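Local coordinates for protein 3-carboxy-cis,cis-muconate cycloisomerase (Pseudomonas putida, PDB 1RE5) that belongs to the fumarase/aspartase (lyase) superfamily of largely helical enzymes, with four copies of the chain in its assembly, at residues 17-22 against 119-124; 188-193 against 212-217; 145-150 against 354-359. All blocks are in the same frame, centred on the assembly; numbering follows the deposited sequence.

Contact 1 of 3, residues 17-22 against 119-124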
loop_
_atom_site.group_PDB
_atom_site.type_symbol
_atom_site.label_atom_id
_atom_site.label_comp_id
_atom_site.label_asym_id
_atom_site.label_seq_id
_atom_site.Cartn_x
_atom_site.Cartn_y
_atom_site.Cartn_z
ATOM N N GLU D 17 20.632 -12.874 11.239
ATOM C CA GLU D 17 22.071 -12.994 11.046
ATOM C C GLU D 17 22.424 -12.676 9.588
ATOM O O GLU D 17 23.394 -11.958 9.299
ATOM C CB GLU D 17 22.535 -14.404 11.412
ATOM C CG GLU D 17 24.043 -14.530 11.567
ATOM C CD GLU D 17 24.608 -13.469 12.501
ATOM O OE1 GLU D 17 24.050 -13.307 13.610
ATOM O OE2 GLU D 17 25.602 -12.798 12.135
ATOM N N ILE D 18 21.626 -13.206 8.670
ATOM C CA ILE D 18 21.850 -12.951 7.260
ATOM C C ILE D 18 21.673 -11.465 6.969
ATOM O O ILE D 18 22.468 -10.868 6.240
ATOM C CB ILE D 18 20.852 -13.727 6.378
ATOM C CG1 ILE D 18 21.120 -15.228 6.480
ATOM C CG2 ILE D 18 20.949 -13.249 4.934
ATOM C CD1 ILE D 18 20.274 -16.064 5.528
ATOM N N PHE D 19 20.635 -10.859 7.532
ATOM C CA PHE D 19 20.391 -9.450 7.275
ATOM C C PHE D 19 20.823 -8.584 8.427
ATOM O O PHE D 19 20.011 -7.982 9.133
ATOM C CB PHE D 19 18.923 -9.217 6.929
ATOM C CG PHE D 19 18.540 -9.782 5.595
ATOM C CD1 PHE D 19 18.979 -9.179 4.423
ATOM C CD2 PHE D 19 17.799 -10.960 5.507
ATOM C CE1 PHE D 19 18.693 -9.743 3.177
ATOM C CE2 PHE D 19 17.509 -11.528 4.260
ATOM C CZ PHE D 19 17.957 -10.918 3.098
ATOM N N SER D 20 22.137 -8.541 8.600
ATOM C CA SER D 20 22.783 -7.756 9.636
ATOM C C SER D 20 23.853 -6.996 8.886
ATOM O O SER D 20 24.095 -7.264 7.703
ATOM C CB SER D 20 23.436 -8.682 10.656
ATOM O OG SER D 20 24.340 -9.568 10.010
ATOM N N ASP D 21 24.501 -6.052 9.551
ATOM C CA ASP D 21 25.553 -5.312 8.874
ATOM C C ASP D 21 26.638 -6.271 8.402
ATOM O O ASP D 21 27.133 -6.174 7.277
ATOM C CB ASP D 21 26.145 -4.280 9.814
ATOM C CG ASP D 21 25.162 -3.205 10.159
ATOM O OD1 ASP D 21 24.556 -2.656 9.206
ATOM O OD2 ASP D 21 25.001 -2.914 11.365
ATOM N N ARG D 22 26.989 -7.211 9.267
ATOM C CA ARG D 22 28.014 -8.183 8.955
ATOM C C ARG D 22 27.652 -8.939 7.684
ATOM O O ARG D 22 28.491 -9.108 6.796
ATOM C CB ARG D 22 28.157 -9.156 10.120
ATOM C CG ARG D 22 29.341 -10.110 10.029
ATOM C CD ARG D 22 28.858 -11.541 10.181
ATOM N NE ARG D 22 28.363 -12.079 8.913
ATOM C CZ ARG D 22 27.286 -12.850 8.792
ATOM N NH1 ARG D 22 26.576 -13.174 9.860
ATOM N NH2 ARG D 22 26.930 -13.318 7.601
ATOM N N ARG D 119 20.179 -15.713 -1.487
ATOM C CA ARG D 119 20.293 -17.152 -1.650
ATOM C C ARG D 119 20.307 -17.833 -0.276
ATOM O O ARG D 119 19.630 -18.843 -0.075
ATOM C CB ARG D 119 21.554 -17.510 -2.436
ATOM C CG ARG D 119 21.705 -19.008 -2.663
ATOM C CD ARG D 119 23.167 -19.412 -2.561
ATOM N NE ARG D 119 23.849 -19.343 -3.850
ATOM C CZ ARG D 119 25.085 -18.891 -4.021
ATOM N NH1 ARG D 119 25.788 -18.449 -2.983
ATOM N NH2 ARG D 119 25.620 -18.911 -5.231
ATOM N N ASP D 120 21.061 -17.285 0.675
ATOM C CA ASP D 120 21.099 -17.876 2.008
ATOM C C ASP D 120 19.715 -17.825 2.610
ATOM O O ASP D 120 19.313 -18.750 3.314
ATOM C CB ASP D 120 22.064 -17.139 2.934
ATOM C CG ASP D 120 23.501 -17.504 2.676
ATOM O OD1 ASP D 120 23.744 -18.543 2.027
ATOM O OD2 ASP D 120 24.388 -16.758 3.135
ATOM N N ALA D 121 18.996 -16.737 2.332
ATOM C CA ALA D 121 17.640 -16.557 2.841
ATOM C C ALA D 121 16.689 -17.561 2.187
ATOM O O ALA D 121 15.887 -18.206 2.863
ATOM C CB ALA D 121 17.166 -15.148 2.564
ATOM N N LEU D 122 16.786 -17.697 0.870
ATOM C CA LEU D 122 15.920 -18.619 0.149
ATOM C C LEU D 122 16.068 -20.004 0.749
ATOM O O LEU D 122 15.079 -20.719 0.948
ATOM C CB LEU D 122 16.307 -18.668 -1.325
ATOM C CG LEU D 122 15.157 -18.827 -2.319
ATOM C CD1 LEU D 122 15.735 -19.244 -3.647
ATOM C CD2 LEU D 122 14.162 -19.859 -1.838
ATOM N N ASP D 123 17.317 -20.372 1.036
ATOM C CA ASP D 123 17.638 -21.670 1.619
ATOM C C ASP D 123 16.968 -21.891 2.974
ATOM O O ASP D 123 16.486 -22.990 3.242
ATOM C CB ASP D 123 19.166 -21.837 1.732
ATOM C CG ASP D 123 19.825 -22.214 0.390
ATOM O OD1 ASP D 123 21.074 -22.137 0.291
ATOM O OD2 ASP D 123 19.093 -22.594 -0.561
ATOM N N LEU D 124 16.932 -20.865 3.822
ATOM C CA LEU D 124 16.278 -21.000 5.127
ATOM C C LEU D 124 14.779 -21.196 4.955
ATOM O O LEU D 124 14.176 -22.105 5.535
ATOM C CB LEU D 124 16.485 -19.758 5.989
ATOM C CG LEU D 124 17.843 -19.513 6.632
ATOM C CD1 LEU D 124 17.674 -18.484 7.750
ATOM C CD2 LEU D 124 18.386 -20.814 7.196
#
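Ile-18 reaches across to the flank of helix 106-142 with its longer branch, the terminal CD1 lying against the backbone and CB of Asp-120 and meeting Leu-124 CD1 at 4.2 Å. CG1 anti to the carbonyl carbon (chi1 -67°), with CD1 continuing the chain in extended form, carries that methyl across the base of the Asp-120 side chain. Beside it the Phe-19 ring comes in obliquely, its CE2 4.0 Å from Ala-121 CB, while Ile-18 CG2 lies over the rim of one ring face. Met-15 and Ala-14, a turn earlier, pack on Ala-121 and Leu-124, so helix 13-18 meets helix 106-142 along more than this one turn. At the break between helices, Ser-20 OG donates to Glu-17 O at 2.7 Å and, as N-cap of helix 21-40, also bonds Gly-23 N. Asp-21 bonds backbone N atoms of Gln-4 and Leu-5 of the second subunit. Ser-20 thus serves the turn and Asp-21 the subunit interface, and neither bonds across the contact. No hydrogen bond joins 17-22 to 119-124; aliphatic and aromatic carbon meet there, and the contact rests on shape and the burial of apolar surface.

Contact 2 of 3, residues 188-193 against 212-217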
loop_
_atom_site.group_PDB
_atom_site.type_symbol
_atom_site.label_atom_id
_atom_site.label_comp_id
_atom_site.label_asym_id
_atom_site.label_seq_id
_atom_site.Cartn_x
_atom_site.Cartn_y
_atom_site.Cartn_z
ATOM N N LEU D 188 18.683 -16.085 -8.698
ATOM C CA LEU D 188 20.104 -16.236 -8.425
ATOM C C LEU D 188 20.994 -15.969 -9.632
ATOM O O LEU D 188 21.615 -16.886 -10.179
ATOM C CB LEU D 188 20.372 -17.638 -7.867
ATOM C CG LEU D 188 19.581 -17.975 -6.596
ATOM C CD1 LEU D 188 19.974 -19.346 -6.053
ATOM C CD2 LEU D 188 19.841 -16.903 -5.554
ATOM N N VAL D 189 21.048 -14.705 -10.041
ATOM C CA VAL D 189 21.869 -14.296 -11.168
ATOM C C VAL D 189 22.891 -13.263 -10.707
ATOM O O VAL D 189 22.708 -12.599 -9.677
ATOM C CB VAL D 189 21.021 -13.685 -12.310
ATOM C CG1 VAL D 189 20.188 -14.768 -12.975
ATOM C CG2 VAL D 189 20.125 -12.558 -11.766
ATOM N N LEU D 190 23.968 -13.143 -11.478
ATOM C CA LEU D 190 25.034 -12.208 -11.167
ATOM C C LEU D 190 24.693 -10.810 -11.683
ATOM O O LEU D 190 23.967 -10.668 -12.670
ATOM C CB LEU D 190 26.339 -12.672 -11.819
ATOM C CG LEU D 190 27.491 -11.660 -11.753
ATOM C CD1 LEU D 190 28.131 -11.714 -10.367
ATOM C CD2 LEU D 190 28.504 -11.956 -12.847
ATOM N N GLN D 191 25.205 -9.788 -11.001
ATOM C CA GLN D 191 25.001 -8.406 -11.424
ATOM C C GLN D 191 26.388 -7.860 -11.725
ATOM O O GLN D 191 27.128 -7.461 -10.811
ATOM C CB GLN D 191 24.377 -7.540 -10.326
ATOM C CG GLN D 191 24.120 -6.115 -10.806
ATOM C CD GLN D 191 22.922 -6.028 -11.739
ATOM O OE1 GLN D 191 21.811 -5.711 -11.298
ATOM N NE2 GLN D 191 23.131 -6.323 -13.021
ATOM N N PHE D 192 26.738 -7.843 -13.007
ATOM C CA PHE D 192 28.051 -7.368 -13.426
ATOM C C PHE D 192 27.893 -6.596 -14.729
ATOM O O PHE D 192 27.788 -7.191 -15.806
ATOM C CB PHE D 192 28.978 -8.575 -13.618
ATOM C CG PHE D 192 30.424 -8.219 -13.800
ATOM C CD1 PHE D 192 31.084 -7.426 -12.858
ATOM C CD2 PHE D 192 31.137 -8.701 -14.893
ATOM C CE1 PHE D 192 32.443 -7.122 -13.005
ATOM C CE2 PHE D 192 32.486 -8.404 -15.046
ATOM C CZ PHE D 192 33.144 -7.612 -14.098
ATOM N N GLY D 193 27.869 -5.275 -14.632
ATOM C CA GLY D 193 27.698 -4.479 -15.825
ATOM C C GLY D 193 28.577 -3.254 -15.865
ATOM O O GLY D 193 28.709 -2.630 -16.916
ATOM N N ALA D 212 33.633 -16.320 -15.592
ATOM C CA ALA D 212 34.492 -16.790 -14.518
ATOM C C ALA D 212 33.898 -16.348 -13.185
ATOM O O ALA D 212 33.800 -17.138 -12.244
ATOM C CB ALA D 212 35.887 -16.215 -14.676
ATOM N N LEU D 213 33.496 -15.080 -13.115
ATOM C CA LEU D 213 32.918 -14.505 -11.900
ATOM C C LEU D 213 31.641 -15.218 -11.448
ATOM O O LEU D 213 31.475 -15.526 -10.263
ATOM C CB LEU D 213 32.628 -13.020 -12.118
ATOM C CG LEU D 213 32.030 -12.262 -10.933
ATOM C CD1 LEU D 213 32.811 -12.565 -9.654
ATOM C CD2 LEU D 213 32.045 -10.763 -11.246
ATOM N N ALA D 214 30.747 -15.473 -12.400
ATOM C CA ALA D 214 29.489 -16.147 -12.110
ATOM C C ALA D 214 29.775 -17.507 -11.496
ATOM O O ALA D 214 29.262 -17.844 -10.423
ATOM C CB ALA D 214 28.682 -16.305 -13.385
ATOM N N GLU D 215 30.604 -18.282 -12.194
ATOM C CA GLU D 215 30.996 -19.616 -11.762
ATOM C C GLU D 215 31.631 -19.600 -10.366
ATOM O O GLU D 215 31.377 -20.479 -9.539
ATOM C CB GLU D 215 31.969 -20.181 -12.779
ATOM C CG GLU D 215 32.459 -21.562 -12.469
ATOM C CD GLU D 215 33.529 -21.984 -13.445
ATOM O OE1 GLU D 215 34.600 -21.319 -13.475
ATOM O OE2 GLU D 215 33.295 -22.968 -14.188
ATOM N N GLN D 216 32.457 -18.594 -10.115
ATOM C CA GLN D 216 33.120 -18.433 -8.823
ATOM C C GLN D 216 32.127 -18.337 -7.678
ATOM O O GLN D 216 32.328 -18.921 -6.613
ATOM C CB GLN D 216 33.975 -17.163 -8.828
ATOM C CG GLN D 216 35.326 -17.343 -9.477
ATOM C CD GLN D 216 36.233 -18.222 -8.649
ATOM O OE1 GLN D 216 37.111 -18.903 -9.178
ATOM N NE2 GLN D 216 36.031 -18.206 -7.336
ATOM N N LEU D 217 31.062 -17.574 -7.907
ATOM C CA LEU D 217 30.031 -17.355 -6.903
ATOM C C LEU D 217 28.897 -18.364 -7.000
ATOM O O LEU D 217 27.965 -18.330 -6.214
ATOM C CB LEU D 217 29.474 -15.939 -7.054
ATOM C CG LEU D 217 30.454 -14.802 -6.761
ATOM C CD1 LEU D 217 29.876 -13.491 -7.256
ATOM C CD2 LEU D 217 30.759 -14.749 -5.256
#
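Leu-190 and Ala-214 bring the backbones to 6.0 Å between their CA atoms, where the extended chain 188-193 runs past helix 206-217. Leu-190 has the largest share of the contact, with Leu-213 close behind. The CG of Leu-190 is anti to the backbone N (chi1 171°), which sends both methyls at the helix: CD1 and CD2 straddle Leu-213 CG, each 4.0 Å from it, and the two leucine side chains cross at about a right angle. CD1 also meets Leu-217 CD1 at 4.0 Å, again nearly at right angles, one helical turn further on, and CD2 comes to 4.4 Å from Ala-214 CB. Leu-213 turns its CD2 methyl to Phe-192. There it sits over one face of the ring, 3.9 Å from the centroid and 15° off the normal, a CH-pi contact displaced toward the CG-CD1 side.

In the fold this is the irregular connection that leaves helix 162-187, laid against the short helix that follows it. Leu-213 and Leu-217 also touch Ala-34 of helix 21-40, and Leu-213 adds Phe-31, so the leucine pair is shared between the connection and an N-terminal helix. Several backbone polar atoms of the connection bond elsewhere: Leu-190 O accepts from Trp-226 NE1, Gln-191 N donates to Thr-112 OG1, and Leu-188 and Leu-190 make backbone bonds with Thr-220.

Contact 3 of 3, residues 145-150 against 354-359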
loop_
_atom_site.group_PDB
_atom_site.type_symbol
_atom_site.label_atom_id
_atom_site.label_comp_id
_atom_site.label_asym_id
_atom_site.label_seq_id
_atom_site.Cartn_x
_atom_site.Cartn_y
_atom_site.Cartn_z
ATOM N N ASP D 145 -10.668 -36.718 10.237
ATOM C CA ASP D 145 -12.094 -36.913 10.433
ATOM C C ASP D 145 -12.668 -36.504 11.783
ATOM O O ASP D 145 -13.718 -37.003 12.188
ATOM C CB ASP D 145 -12.473 -38.365 10.107
ATOM C CG ASP D 145 -11.634 -39.363 10.856
ATOM O OD1 ASP D 145 -11.638 -40.548 10.469
ATOM O OD2 ASP D 145 -10.966 -38.964 11.835
ATOM N N THR D 146 -11.984 -35.616 12.496
ATOM C CA THR D 146 -12.550 -35.135 13.739
ATOM C C THR D 146 -13.447 -33.983 13.250
ATOM O O THR D 146 -12.979 -33.009 12.651
ATOM C CB THR D 146 -11.453 -34.685 14.766
ATOM O OG1 THR D 146 -11.714 -33.355 15.208
ATOM C CG2 THR D 146 -10.103 -34.765 14.183
ATOM N N PRO D 147 -14.763 -34.113 13.451
ATOM C CA PRO D 147 -15.718 -33.090 13.013
ATOM C C PRO D 147 -15.846 -31.806 13.835
ATOM O O PRO D 147 -15.807 -31.824 15.065
ATOM C CB PRO D 147 -17.033 -33.864 12.955
ATOM C CG PRO D 147 -16.892 -34.813 14.104
ATOM C CD PRO D 147 -15.458 -35.287 14.005
ATOM N N LEU D 148 -15.989 -30.693 13.121
ATOM C CA LEU D 148 -16.166 -29.380 13.722
ATOM C C LEU D 148 -17.184 -28.698 12.795
ATOM O O LEU D 148 -17.321 -29.090 11.637
ATOM C CB LEU D 148 -14.806 -28.599 13.839
ATOM C CG LEU D 148 -13.880 -27.987 12.756
ATOM C CD1 LEU D 148 -12.618 -27.338 13.297
ATOM C CD2 LEU D 148 -13.477 -29.077 11.874
ATOM N N VAL D 149 -17.930 -27.724 13.308
ATOM C CA VAL D 149 -18.924 -27.027 12.492
ATOM C C VAL D 149 -18.265 -26.132 11.442
ATOM O O VAL D 149 -17.177 -25.601 11.661
ATOM C CB VAL D 149 -19.861 -26.133 13.359
ATOM C CG1 VAL D 149 -19.081 -24.909 13.908
ATOM C CG2 VAL D 149 -21.064 -25.689 12.526
ATOM N N GLY D 150 -18.923 -25.969 10.300
ATOM C CA GLY D 150 -18.377 -25.107 9.266
ATOM C C GLY D 150 -18.745 -23.669 9.601
ATOM O O GLY D 150 -19.825 -23.411 10.126
ATOM N N ARG D 354 -15.463 -30.360 22.775
ATOM C CA ARG D 354 -16.007 -29.004 22.701
ATOM C C ARG D 354 -16.490 -28.724 21.269
ATOM O O ARG D 354 -17.502 -28.036 21.069
ATOM C CB ARG D 354 -14.942 -27.992 23.121
ATOM C CG ARG D 354 -15.395 -26.558 23.070
ATOM C CD ARG D 354 -16.726 -26.376 23.763
ATOM N NE ARG D 354 -17.172 -24.989 23.691
ATOM C CZ ARG D 354 -16.581 -23.982 24.325
ATOM N NH1 ARG D 354 -15.513 -24.204 25.089
ATOM N NH2 ARG D 354 -17.059 -22.748 24.183
ATOM N N MET D 355 -15.776 -29.267 20.279
ATOM C CA MET D 355 -16.174 -29.094 18.887
ATOM C C MET D 355 -17.531 -29.773 18.667
ATOM O O MET D 355 -18.376 -29.262 17.937
ATOM C CB MET D 355 -15.151 -29.714 17.941
ATOM C CG MET D 355 -13.749 -29.196 18.070
ATOM S SD MET D 355 -12.761 -29.936 16.764
ATOM C CE MET D 355 -11.309 -28.888 16.752
ATOM N N ARG D 356 -17.727 -30.934 19.289
ATOM C CA ARG D 356 -18.989 -31.669 19.186
ATOM C C ARG D 356 -20.103 -30.837 19.792
ATOM O O ARG D 356 -21.173 -30.678 19.206
ATOM C CB ARG D 356 -18.910 -32.993 19.952
ATOM C CG ARG D 356 -18.397 -34.184 19.157
ATOM C CD ARG D 356 -19.485 -34.776 18.258
ATOM N NE ARG D 356 -19.006 -35.941 17.500
ATOM C CZ ARG D 356 -19.764 -36.673 16.676
ATOM N NH1 ARG D 356 -21.051 -36.370 16.499
ATOM N NH2 ARG D 356 -19.235 -37.700 16.014
ATOM N N ARG D 357 -19.829 -30.317 20.983
ATOM C CA ARG D 357 -20.784 -29.511 21.728
ATOM C C ARG D 357 -21.186 -28.274 20.929
ATOM O O ARG D 357 -22.372 -27.953 20.828
ATOM C CB ARG D 357 -20.161 -29.111 23.059
ATOM C CG ARG D 357 -21.106 -29.119 24.239
ATOM C CD ARG D 357 -20.332 -28.830 25.525
ATOM N NE ARG D 357 -19.207 -29.758 25.674
ATOM C CZ ARG D 357 -17.995 -29.416 26.116
ATOM N NH1 ARG D 357 -17.736 -28.154 26.465
ATOM N NH2 ARG D 357 -17.031 -30.335 26.185
ATOM N N ASN D 358 -20.200 -27.589 20.354
ATOM C CA ASN D 358 -20.479 -26.398 19.567
ATOM C C ASN D 358 -21.318 -26.732 18.342
ATOM O O ASN D 358 -22.121 -25.916 17.892
ATOM C CB ASN D 358 -19.177 -25.732 19.119
ATOM C CG ASN D 358 -18.390 -25.144 20.269
ATOM O OD1 ASN D 358 -18.915 -24.926 21.362
ATOM N ND2 ASN D 358 -17.121 -24.863 20.023
ATOM N N LEU D 359 -21.127 -27.935 17.810
ATOM C CA LEU D 359 -21.853 -28.372 16.627
ATOM C C LEU D 359 -23.355 -28.280 16.735
ATOM O O LEU D 359 -23.998 -27.858 15.779
ATOM C CB LEU D 359 -21.452 -29.790 16.238
ATOM C CG LEU D 359 -20.576 -29.834 14.990
ATOM C CD1 LEU D 359 -19.861 -31.164 14.899
ATOM C CD2 LEU D 359 -21.431 -29.577 13.784
HETATM O O HOH W 1 -17.355 -27.233 16.045
#
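Met-355 and Leu-359, one turn apart on helix 352-359, grip the strand that carries Leu-148 and Val-149, and this is the tight half of the contact. Strand and helix segments run roughly the same way, their axes 38° apart and 7.1 Å at closest approach. Met-355 is extended beyond CG and lies alongside Leu-148, both side chains pointing the same way: SD is 3.8 Å from Leu-148 CB, and CE is 4.0 Å from Leu-148 CD1. The CG of Leu-148 stands between its backbone N and carbonyl carbon (chi1 69°), which turns the isobutyl group along the thioether. At the root of the methionine, Met-355 CB rests 3.6 Å from Pro-147 O. Leu-359 and Val-149 instead slide past one another in opposite directions, with Leu-359 CD2 3.8 Å from Val-149 CB; the other methyl of Leu-359, CD1, lies near Pro-147 CB.

The strand is the middle one of a three-stranded antiparallel sheet, 155-157, 147-152, 159-161. Leu-162 of helix 162-187 touches both Leu-148 and Met-355, extending the apolar patch. A water bridges the two backbones, accepting from Val-149 N at 2.8 Å and donating to Met-355 O at 3.0 Å; no hydrogen bond joins the segments without it.

The loose side is the outer edge of the proline ring, where Pro-147 CG faces the exposed Arg-356. This CG lies over one face of the Arg-356 guanidinium, 4.2 Å from NE. The Arg-356 chain bends at chi2 (-79°) to bring the group there, and its NH1 is held by a salt bridge to Asp-426.

Overall arrangement
Contacts 1 and 2 are neighbours on one side of the chain's centre, their centres about 18 Å apart; contact 3 lies on the opposite side, about 43 Å from contact 1 and 56 Å from contact 2. Contacts 1 and 2 touch: Arg-119 packs on Leu-188 and probably bonds Leu-217 O. Helix 21-40 begins within 17-22 and packs on Leu-213 and Leu-217. Contact 1 closes before either other opens, and both segments of contact 2 fall between 145-150 and 354-359. Helix 106-142 leads from contact 1 to strand 147-152, and helix 162-187 runs back to contact 2. This elongated, mainly helical subunit thus has one neighbourhood in contacts 1 and 2, with contact 3 far from both.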